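Local structure of beta-N-acetylhexosaminidase (Streptomyces plicatus, 1JAK) at residues A[25-30]-A[127-132]; A[458-463]-A[502-507]; A[488-493]-A[507-512]. The protein probably removes terminal beta-linked N-acetylhexosamine units from glycans, a family 20 glycoside hydrolase with an alpha/beta-barrel catalytic domain that works by substrate-assisted catalysis. All coordinates share one frame; numbering follows the deposited sequence.

Interaction 1 of 3, residues A[25-30]-A[127-132]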
loop_
_atom_site.group_PDB
_atom_site.type_symbol
_atom_site.label_atom_id
_atom_site.label_comp_id
_atom_site.label_asym_id
_atom_site.label_seq_id
_atom_site.Cartn_x
_atom_site.Cartn_y
_atom_site.Cartn_z
ATOM N N ASP A 25 -8.958 22.110 5.404
ATOM C CA ASP A 25 -7.690 21.474 5.763
ATOM C C ASP A 25 -7.862 20.137 6.474
ATOM O O ASP A 25 -6.878 19.442 6.738
ATOM C CB ASP A 25 -6.888 22.396 6.683
ATOM C CG ASP A 25 -7.462 22.448 8.089
ATOM O OD1 ASP A 25 -8.636 22.841 8.241
ATOM O OD2 ASP A 25 -6.743 22.088 9.045
ATOM N N ARG A 26 -9.098 19.775 6.789
ATOM C CA ARG A 26 -9.345 18.536 7.514
ATOM C C ARG A 26 -9.348 17.297 6.630
ATOM O O ARG A 26 -10.380 16.648 6.450
ATOM C CB ARG A 26 -10.660 18.646 8.292
ATOM C CG ARG A 26 -10.865 17.556 9.335
ATOM C CD ARG A 26 -11.790 18.043 10.441
ATOM N NE ARG A 26 -11.209 19.176 11.159
ATOM C CZ ARG A 26 -11.828 19.853 12.121
ATOM N NH1 ARG A 26 -13.058 19.519 12.489
ATOM N NH2 ARG A 26 -11.215 20.868 12.716
ATOM N N VAL A 27 -8.179 16.970 6.087
ATOM C CA VAL A 27 -8.039 15.798 5.228
ATOM C C VAL A 27 -6.711 15.100 5.511
ATOM O O VAL A 27 -5.773 15.707 6.031
ATOM C CB VAL A 27 -8.083 16.182 3.730
ATOM C CG1 VAL A 27 -9.281 17.076 3.444
ATOM C CG2 VAL A 27 -6.808 16.868 3.335
ATOM N N ILE A 28 -6.642 13.818 5.168
ATOM C CA ILE A 28 -5.430 13.031 5.366
ATOM C C ILE A 28 -5.114 12.349 4.043
ATOM O O ILE A 28 -5.984 11.707 3.457
ATOM C CB ILE A 28 -5.626 11.933 6.439
ATOM C CG1 ILE A 28 -5.975 12.564 7.789
ATOM C CG2 ILE A 28 -4.353 11.098 6.566
ATOM C CD1 ILE A 28 -6.370 11.551 8.857
ATOM N N PRO A 29 -3.873 12.483 3.547
ATOM C CA PRO A 29 -2.737 13.224 4.117
ATOM C C PRO A 29 -2.965 14.735 4.153
ATOM O O PRO A 29 -3.736 15.279 3.364
ATOM C CB PRO A 29 -1.585 12.877 3.173
ATOM C CG PRO A 29 -1.962 11.533 2.634
ATOM C CD PRO A 29 -3.441 11.688 2.385
ATOM N N ALA A 30 -2.283 15.415 5.068
ATOM C CA ALA A 30 -2.391 16.865 5.152
ATOM C C ALA A 30 -1.901 17.416 3.810
ATOM O O ALA A 30 -0.839 17.026 3.327
ATOM C CB ALA A 30 -1.512 17.386 6.284
ATOM N N ARG A 127 -13.419 13.604 -1.746
ATOM C CA ARG A 127 -14.308 12.718 -1.005
ATOM C C ARG A 127 -14.211 12.917 0.506
ATOM O O ARG A 127 -15.100 12.502 1.247
ATOM C CB ARG A 127 -14.055 11.250 -1.384
ATOM C CG ARG A 127 -12.678 10.726 -1.060
ATOM C CD ARG A 127 -12.395 9.410 -1.793
ATOM N NE ARG A 127 -13.310 8.329 -1.423
ATOM C CZ ARG A 127 -13.086 7.044 -1.686
ATOM N NH1 ARG A 127 -11.979 6.680 -2.323
ATOM N NH2 ARG A 127 -13.960 6.118 -1.305
ATOM N N GLN A 128 -13.137 13.558 0.964
ATOM C CA GLN A 128 -12.983 13.826 2.389
ATOM C C GLN A 128 -13.575 15.192 2.747
ATOM O O GLN A 128 -13.929 15.440 3.899
ATOM C CB GLN A 128 -11.507 13.750 2.799
ATOM C CG GLN A 128 -11.010 12.313 2.948
ATOM C CD GLN A 128 -9.604 12.231 3.518
ATOM O OE1 GLN A 128 -9.260 12.954 4.452
ATOM N NE2 GLN A 128 -8.791 11.331 2.971
ATOM N N LEU A 129 -13.690 16.071 1.754
ATOM C CA LEU A 129 -14.273 17.392 1.978
ATOM C C LEU A 129 -15.792 17.243 2.054
ATOM O O LEU A 129 -16.469 17.988 2.760
ATOM C CB LEU A 129 -13.879 18.352 0.851
ATOM C CG LEU A 129 -12.379 18.670 0.787
ATOM C CD1 LEU A 129 -12.077 19.527 -0.429
ATOM C CD2 LEU A 129 -11.954 19.383 2.069
ATOM N N LEU A 130 -16.323 16.268 1.321
ATOM C CA LEU A 130 -17.755 15.996 1.346
ATOM C C LEU A 130 -18.062 15.342 2.695
ATOM O O LEU A 130 -17.155 14.835 3.359
ATOM C CB LEU A 130 -18.132 15.060 0.193
ATOM C CG LEU A 130 -18.129 15.719 -1.189
ATOM C CD1 LEU A 130 -18.200 14.660 -2.279
ATOM C CD2 LEU A 130 -19.314 16.674 -1.289
ATOM N N PRO A 131 -19.337 15.359 3.125
ATOM C CA PRO A 131 -19.764 14.772 4.403
ATOM C C PRO A 131 -19.745 13.245 4.442
ATOM O O PRO A 131 -19.767 12.588 3.403
ATOM C CB PRO A 131 -21.170 15.337 4.581
ATOM C CG PRO A 131 -21.667 15.388 3.166
ATOM C CD PRO A 131 -20.481 15.972 2.424
ATOM N N PRO A 132 -19.713 12.662 5.653
ATOM C CA PRO A 132 -19.688 11.209 5.860
ATOM C C PRO A 132 -20.786 10.464 5.103
ATOM O O PRO A 132 -20.608 9.313 4.713
ATOM C CB PRO A 132 -19.853 11.073 7.372
ATOM C CG PRO A 132 -19.210 12.315 7.896
ATOM C CD PRO A 132 -19.722 13.371 6.946
HETATM O O HOH W 1 -13.131 14.674 6.398
HETATM O O HOH W 2 -10.591 14.203 6.209
#

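Interaction 2 of 3, residues A[458-463]-A[502-507]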
loop_
_atom_site.group_PDB
_atom_site.type_symbol
_atom_site.label_atom_id
_atom_site.label_comp_id
_atom_site.label_asym_id
_atom_site.label_seq_id
_atom_site.Cartn_x
_atom_site.Cartn_y
_atom_site.Cartn_z
ATOM N N LEU A 458 -8.861 -7.525 8.484
ATOM C CA LEU A 458 -7.838 -6.714 7.836
ATOM C C LEU A 458 -8.116 -5.246 8.163
ATOM O O LEU A 458 -7.200 -4.493 8.491
ATOM C CB LEU A 458 -7.861 -6.906 6.319
ATOM C CG LEU A 458 -7.509 -8.292 5.775
ATOM C CD1 LEU A 458 -7.543 -8.249 4.253
ATOM C CD2 LEU A 458 -6.129 -8.713 6.267
ATOM N N ASP A 459 -9.383 -4.844 8.079
ATOM C CA ASP A 459 -9.748 -3.456 8.371
ATOM C C ASP A 459 -9.416 -3.047 9.803
ATOM O O ASP A 459 -8.859 -1.972 10.037
ATOM C CB ASP A 459 -11.250 -3.210 8.140
ATOM C CG ASP A 459 -11.630 -3.168 6.670
ATOM O OD1 ASP A 459 -10.782 -2.799 5.832
ATOM O OD2 ASP A 459 -12.797 -3.492 6.354
ATOM N N TYR A 460 -9.767 -3.899 10.761
ATOM C CA TYR A 460 -9.526 -3.591 12.167
ATOM C C TYR A 460 -8.055 -3.345 12.496
ATOM O O TYR A 460 -7.738 -2.510 13.348
ATOM C CB TYR A 460 -10.074 -4.714 13.050
ATOM C CG TYR A 460 -9.867 -4.466 14.527
ATOM C CD1 TYR A 460 -10.690 -3.590 15.234
ATOM C CD2 TYR A 460 -8.825 -5.089 15.208
ATOM C CE1 TYR A 460 -10.473 -3.339 16.595
ATOM C CE2 TYR A 460 -8.599 -4.848 16.556
ATOM C CZ TYR A 460 -9.423 -3.975 17.243
ATOM O OH TYR A 460 -9.184 -3.746 18.579
ATOM N N MET A 461 -7.160 -4.060 11.820
ATOM C CA MET A 461 -5.731 -3.898 12.065
ATOM C C MET A 461 -5.122 -2.808 11.184
ATOM O O MET A 461 -4.139 -2.173 11.562
ATOM C CB MET A 461 -4.998 -5.228 11.846
ATOM C CG MET A 461 -5.375 -6.318 12.855
ATOM S SD MET A 461 -5.243 -5.787 14.584
ATOM C CE MET A 461 -3.454 -5.690 14.793
ATOM N N ALA A 462 -5.713 -2.575 10.016
ATOM C CA ALA A 462 -5.200 -1.548 9.112
ATOM C C ALA A 462 -5.619 -0.148 9.560
ATOM O O ALA A 462 -4.844 0.800 9.452
ATOM C CB ALA A 462 -5.683 -1.811 7.691
ATOM N N PHE A 463 -6.847 -0.022 10.058
ATOM C CA PHE A 463 -7.359 1.269 10.520
ATOM C C PHE A 463 -7.344 1.331 12.043
ATOM O O PHE A 463 -7.730 0.372 12.711
ATOM C CB PHE A 463 -8.785 1.490 10.006
ATOM C CG PHE A 463 -8.873 1.656 8.512
ATOM C CD1 PHE A 463 -8.883 0.547 7.669
ATOM C CD2 PHE A 463 -8.936 2.925 7.947
ATOM C CE1 PHE A 463 -8.956 0.701 6.284
ATOM C CE2 PHE A 463 -9.009 3.091 6.564
ATOM C CZ PHE A 463 -9.018 1.974 5.731
ATOM N N ASP A 502 -14.464 -1.288 9.787
ATOM C CA ASP A 502 -14.193 -1.446 11.203
ATOM C C ASP A 502 -12.808 -0.881 11.481
ATOM O O ASP A 502 -11.921 -0.943 10.630
ATOM C CB ASP A 502 -14.265 -2.919 11.606
ATOM C CG ASP A 502 -14.257 -3.112 13.113
ATOM O OD1 ASP A 502 -14.773 -2.225 13.835
ATOM O OD2 ASP A 502 -13.751 -4.156 13.577
ATOM N N PHE A 503 -12.635 -0.300 12.660
ATOM C CA PHE A 503 -11.354 0.273 13.036
ATOM C C PHE A 503 -11.213 0.282 14.546
ATOM O O PHE A 503 -12.207 0.258 15.272
ATOM C CB PHE A 503 -11.211 1.708 12.502
ATOM C CG PHE A 503 -12.186 2.693 13.103
ATOM C CD1 PHE A 503 -13.507 2.743 12.669
ATOM C CD2 PHE A 503 -11.774 3.576 14.099
ATOM C CE1 PHE A 503 -14.407 3.660 13.218
ATOM C CE2 PHE A 503 -12.667 4.498 14.657
ATOM C CZ PHE A 503 -13.985 4.540 14.214
ATOM N N TYR A 504 -9.968 0.306 15.006
ATOM C CA TYR A 504 -9.666 0.335 16.427
ATOM C C TYR A 504 -9.886 1.748 16.959
ATOM O O TYR A 504 -9.241 2.697 16.506
ATOM C CB TYR A 504 -8.213 -0.089 16.644
ATOM C CG TYR A 504 -7.666 0.188 18.024
ATOM C CD1 TYR A 504 -8.211 -0.428 19.151
ATOM C CD2 TYR A 504 -6.578 1.044 18.202
ATOM C CE1 TYR A 504 -7.684 -0.200 20.423
ATOM C CE2 TYR A 504 -6.042 1.277 19.471
ATOM C CZ TYR A 504 -6.600 0.651 20.574
ATOM O OH TYR A 504 -6.070 0.873 21.828
ATOM N N ARG A 505 -10.801 1.887 17.912
ATOM C CA ARG A 505 -11.094 3.190 18.498
ATOM C C ARG A 505 -10.073 3.525 19.580
ATOM O O ARG A 505 -10.369 3.490 20.778
ATOM C CB ARG A 505 -12.510 3.204 19.076
ATOM C CG ARG A 505 -13.608 3.153 18.017
ATOM C CD ARG A 505 -14.985 3.152 18.665
ATOM N NE ARG A 505 -15.182 4.331 19.504
ATOM C CZ ARG A 505 -15.556 5.524 19.053
ATOM N NH1 ARG A 505 -15.785 5.707 17.758
ATOM N NH2 ARG A 505 -15.692 6.538 19.898
ATOM N N SER A 506 -8.867 3.856 19.138
ATOM C CA SER A 506 -7.778 4.189 20.043
ATOM C C SER A 506 -8.125 5.291 21.030
ATOM O O SER A 506 -8.688 6.318 20.658
ATOM C CB SER A 506 -6.548 4.617 19.248
ATOM O OG SER A 506 -5.532 5.077 20.122
ATOM N N PRO A 507 -7.781 5.092 22.310
ATOM C CA PRO A 507 -8.076 6.114 23.317
ATOM C C PRO A 507 -7.223 7.371 23.122
ATOM O O PRO A 507 -7.489 8.408 23.731
ATOM C CB PRO A 507 -7.781 5.393 24.633
ATOM C CG PRO A 507 -6.694 4.431 24.251
ATOM C CD PRO A 507 -7.184 3.895 22.928
HETATM O O HOH W 3 -14.790 -3.646 8.167
#

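Interaction 3 of 3, residues A[488-493]-A[507-512]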
loop_
_atom_site.group_PDB
_atom_site.type_symbol
_atom_site.label_atom_id
_atom_site.label_comp_id
_atom_site.label_asym_id
_atom_site.label_seq_id
_atom_site.Cartn_x
_atom_site.Cartn_y
_atom_site.Cartn_z
ATOM N N ARG A 488 -7.653 15.449 12.803
ATOM C CA ARG A 488 -8.012 15.107 11.432
ATOM C C ARG A 488 -8.320 13.613 11.347
ATOM O O ARG A 488 -9.175 13.192 10.566
ATOM C CB ARG A 488 -6.876 15.486 10.474
ATOM C CG ARG A 488 -6.729 16.999 10.298
ATOM C CD ARG A 488 -5.709 17.381 9.228
ATOM N NE ARG A 488 -4.325 17.271 9.687
ATOM C CZ ARG A 488 -3.453 16.375 9.236
ATOM N NH1 ARG A 488 -3.816 15.497 8.308
ATOM N NH2 ARG A 488 -2.210 16.364 9.702
ATOM N N LEU A 489 -7.630 12.814 12.157
ATOM C CA LEU A 489 -7.875 11.374 12.163
ATOM C C LEU A 489 -9.205 11.098 12.857
ATOM O O LEU A 489 -9.991 10.264 12.408
ATOM C CB LEU A 489 -6.744 10.633 12.892
ATOM C CG LEU A 489 -6.828 9.100 12.882
ATOM C CD1 LEU A 489 -6.771 8.586 11.446
ATOM C CD2 LEU A 489 -5.674 8.517 13.694
ATOM N N ALA A 490 -9.461 11.806 13.953
ATOM C CA ALA A 490 -10.704 11.634 14.695
ATOM C C ALA A 490 -11.908 11.889 13.794
ATOM O O ALA A 490 -12.946 11.239 13.926
ATOM C CB ALA A 490 -10.742 12.591 15.882
ATOM N N ALA A 491 -11.751 12.834 12.875
ATOM C CA ALA A 491 -12.817 13.211 11.955
ATOM C C ALA A 491 -13.224 12.101 10.991
ATOM O O ALA A 491 -14.301 12.159 10.396
ATOM C CB ALA A 491 -12.402 14.445 11.171
ATOM N N GLN A 492 -12.370 11.093 10.839
ATOM C CA GLN A 492 -12.666 9.992 9.925
ATOM C C GLN A 492 -13.715 9.019 10.460
ATOM O O GLN A 492 -14.354 8.313 9.685
ATOM C CB GLN A 492 -11.389 9.204 9.607
ATOM C CG GLN A 492 -10.212 10.037 9.114
ATOM C CD GLN A 492 -10.543 10.879 7.898
ATOM O OE1 GLN A 492 -11.103 10.388 6.918
ATOM N NE2 GLN A 492 -10.184 12.155 7.951
ATOM N N ALA A 493 -13.892 8.983 11.778
ATOM C CA ALA A 493 -14.839 8.064 12.410
ATOM C C ALA A 493 -16.200 7.923 11.721
ATOM O O ALA A 493 -16.603 6.818 11.356
ATOM C CB ALA A 493 -15.033 8.445 13.876
ATOM N N PRO A 507 -7.781 5.092 22.310
ATOM C CA PRO A 507 -8.076 6.114 23.317
ATOM C C PRO A 507 -7.223 7.371 23.122
ATOM O O PRO A 507 -7.489 8.408 23.731
ATOM C CB PRO A 507 -7.781 5.393 24.633
ATOM C CG PRO A 507 -6.694 4.431 24.251
ATOM C CD PRO A 507 -7.184 3.895 22.928
ATOM N N GLN A 508 -6.204 7.275 22.269
ATOM C CA GLN A 508 -5.319 8.410 21.999
ATOM C C GLN A 508 -5.951 9.400 21.027
ATOM O O GLN A 508 -5.465 10.519 20.867
ATOM C CB GLN A 508 -3.995 7.942 21.386
ATOM C CG GLN A 508 -3.238 6.876 22.159
ATOM C CD GLN A 508 -1.901 6.562 21.511
ATOM O OE1 GLN A 508 -1.793 6.525 20.285
ATOM N NE2 GLN A 508 -0.878 6.326 22.330
ATOM N N VAL A 509 -7.028 8.979 20.376
ATOM C CA VAL A 509 -7.708 9.807 19.384
ATOM C C VAL A 509 -9.083 10.268 19.865
ATOM O O VAL A 509 -9.895 9.459 20.306
ATOM C CB VAL A 509 -7.873 9.018 18.067
ATOM C CG1 VAL A 509 -8.539 9.884 17.011
ATOM C CG2 VAL A 509 -6.513 8.526 17.586
ATOM N N PRO A 510 -9.363 11.582 19.774
ATOM C CA PRO A 510 -10.644 12.156 20.202
ATOM C C PRO A 510 -11.731 12.012 19.139
ATOM O O PRO A 510 -12.235 13.006 18.615
ATOM C CB PRO A 510 -10.282 13.612 20.468
ATOM C CG PRO A 510 -9.308 13.892 19.374
ATOM C CD PRO A 510 -8.428 12.644 19.358
ATOM N N TRP A 511 -12.091 10.766 18.849
ATOM C CA TRP A 511 -13.086 10.425 17.834
ATOM C C TRP A 511 -14.327 11.305 17.750
ATOM O O TRP A 511 -14.964 11.601 18.758
ATOM C CB TRP A 511 -13.511 8.967 18.012
ATOM C CG TRP A 511 -12.346 8.039 17.983
ATOM C CD1 TRP A 511 -11.804 7.365 19.040
ATOM C CD2 TRP A 511 -11.532 7.730 16.848
ATOM N NE1 TRP A 511 -10.701 6.654 18.633
ATOM C CE2 TRP A 511 -10.510 6.862 17.292
ATOM C CE3 TRP A 511 -11.565 8.105 15.498
ATOM C CZ2 TRP A 511 -9.527 6.362 16.433
ATOM C CZ3 TRP A 511 -10.587 7.609 14.643
ATOM C CH2 TRP A 511 -9.581 6.744 15.115
ATOM N N THR A 512 -14.661 11.708 16.524
ATOM C CA THR A 512 -15.826 12.547 16.261
ATOM C C THR A 512 -17.059 11.661 16.102
ATOM O O THR A 512 -16.881 10.437 15.922
ATOM C CB THR A 512 -15.636 13.369 14.959
ATOM O OG1 THR A 512 -14.483 14.209 15.086
ATOM C CG2 THR A 512 -16.859 14.235 14.683
ATOM O OXT THR A 512 -18.185 12.201 16.144
#

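Interaction 1 of 3, residues A[25-30]-A[127-132]
Gln128, in the last turn of helix 116-129, sets its side-chain amide against both polar groups of the Ile28 backbone. Ile28 N donates to Gln128 OE1 at 2.8 Å, and Gln128 NE2 gives a bond back to Ile28 O at 2.9 Å. A glutamine suits this place because its primary amide carries C=O and NH2 on one carbon, and can answer both the N-H and the C=O of one residue, as a residue of a neighbouring strand would. CG lies anti to the carbonyl carbon (chi1 -78°), and the chain runs on extended across to residues 25-30. The pair of bonds should hold the amide against turning over.

Packing is tight around this grip. Gln128 OE1 comes to 3.2 Å from Val27 CA, and Val27 CG1 meets Leu129 CD2 at 3.8 Å, two branched apolar side chains packed beside the helix end. The Ile28 side chain turns its apolar surface to helices 465-474 and 482-490.

Toward Arg26 the contact is looser. Water 1 lies 2.7 Å from Gln128 O, with Arg26 O at best a long, weak second partner, while the partly exposed Arg26 holds its guanidinium well clear of residues 127-132.

Such a side-chain amide, satisfying a residue that lies in no strand, ties the lead-in to strand 33-36 to a helix end within the mixed-sheet, two-helix domain that accompanies the barrel in family 20 enzymes.

Interaction 2 of 3, residues A[458-463]-A[502-507]
Phe463 and Tyr504 share the one direct hydrogen bond between 458-463 and 502-507. Tyr504 N donates to Phe463 O at 3.2 Å, nearly straight but from 40° above the carbonyl plane. Water 3 adds an indirect polar link, donating to Asp459 OD2 at 2.7 Å and accepting from Asp502 N; the Asp459 carboxylate is also paired with Arg178 and Arg182 of helix 173-184.

Apolar contact is closest where Phe463 CB meets Phe503 CB at 3.5 Å. Tyr460 supplies a long aromatic side chain, its CD1, CE1 and OH touching in turn Asp502, Tyr504 CB and Tyr504 CD1. CG anti to the backbone N (chi1 -180°) starts the ring alongside Asp502, whose carboxylate points the same way, with OD2 3.5 Å from Tyr460 CD1 and the planes 29° apart. Farther out, Tyr460 CE1 lies 4.0 Å from Tyr504 CB. An alanine in place of Tyr460 would probably open a gap beside Tyr504 and set the Asp502 carboxylate free to turn.

The barrel helix 455-462, which follows strand 440-447, thus carries the chain leaving helix 493-499. Trp496 of that helix meets both Phe463 and Phe503 edge-to-face, and Tyr404 stacks on Tyr504.

Interaction 3 of 3, residues A[488-493]-A[507-512]
Ala490 and Trp511 bring their CA atoms to 4.1 Å from each other, where the C-terminal strip 507-512 passes the end of helix 482-490. The helical chain leaves through a type I turn from Ala490 to Ala493, while the strip bends in an inverse gamma turn centred on Pro510. One backbone bond joins them: Thr512 N donates to Ala490 O at 3.1 Å, approaching from 55° out of the carbonyl plane. Ala493 N reaches the same oxygen at 3.3 Å from the opposite face, so this carbonyl serves the turn and the terminus together.

Such closeness suits small residues. Ala490 CB lies only 3.1 Å from Pro510 O, and the single methyl of alanine lets the backbones come this near. Val509, with CG1 anti to its backbone N (chi1 -178°), fits that methyl between neighbours: on one hand it touches Ala490 CA at 3.6 Å, on the other it stands over the centre of the Trp511 ring, an approach of the CH-pi kind. The indole's six-membered ring also meets the end of one helix and the start of the next: CZ3 lies 3.5 Å from Leu489 O, and CE3 3.8 Å from Ala493 CB. Leu489 and Val509 cross at about a right angle, CD2 to CG2 at 4.0 Å.

The indole nitrogen of Trp511 bonds to Ser506 O, and the terminal carboxylate of Thr512 forms a salt bridge with Arg15. With a single hydrogen bond between the segments, the join probably rests on close packing of methyls and ring, backbone carbonyls among them, more than on polar pairing; the Trp511 N-H and the carboxylate find partners outside.

How the interactions relate
Interaction 1 closes before the other two open, whereas interactions 2 and 3 interleave along the chain and share Pro507. Their centres lie about 12 Å apart, and Trp511 connects the two contacts, its ring meeting Phe503. Interactions 1 and 3 are about 13 Å apart between centres and touch through Arg488, which bonds to Val27 O and forms a salt bridge with Glu471 of helix 465-474. Interactions 1 and 2, about 19 Å between centres, do not touch. Together they form a chain of contacts from the mixed-sheet domain, through helix 482-490 and the C-terminal strip, to barrel helix 455-462, so that helix 482-490, with the C-terminal residues packed on it, probably links the two domains.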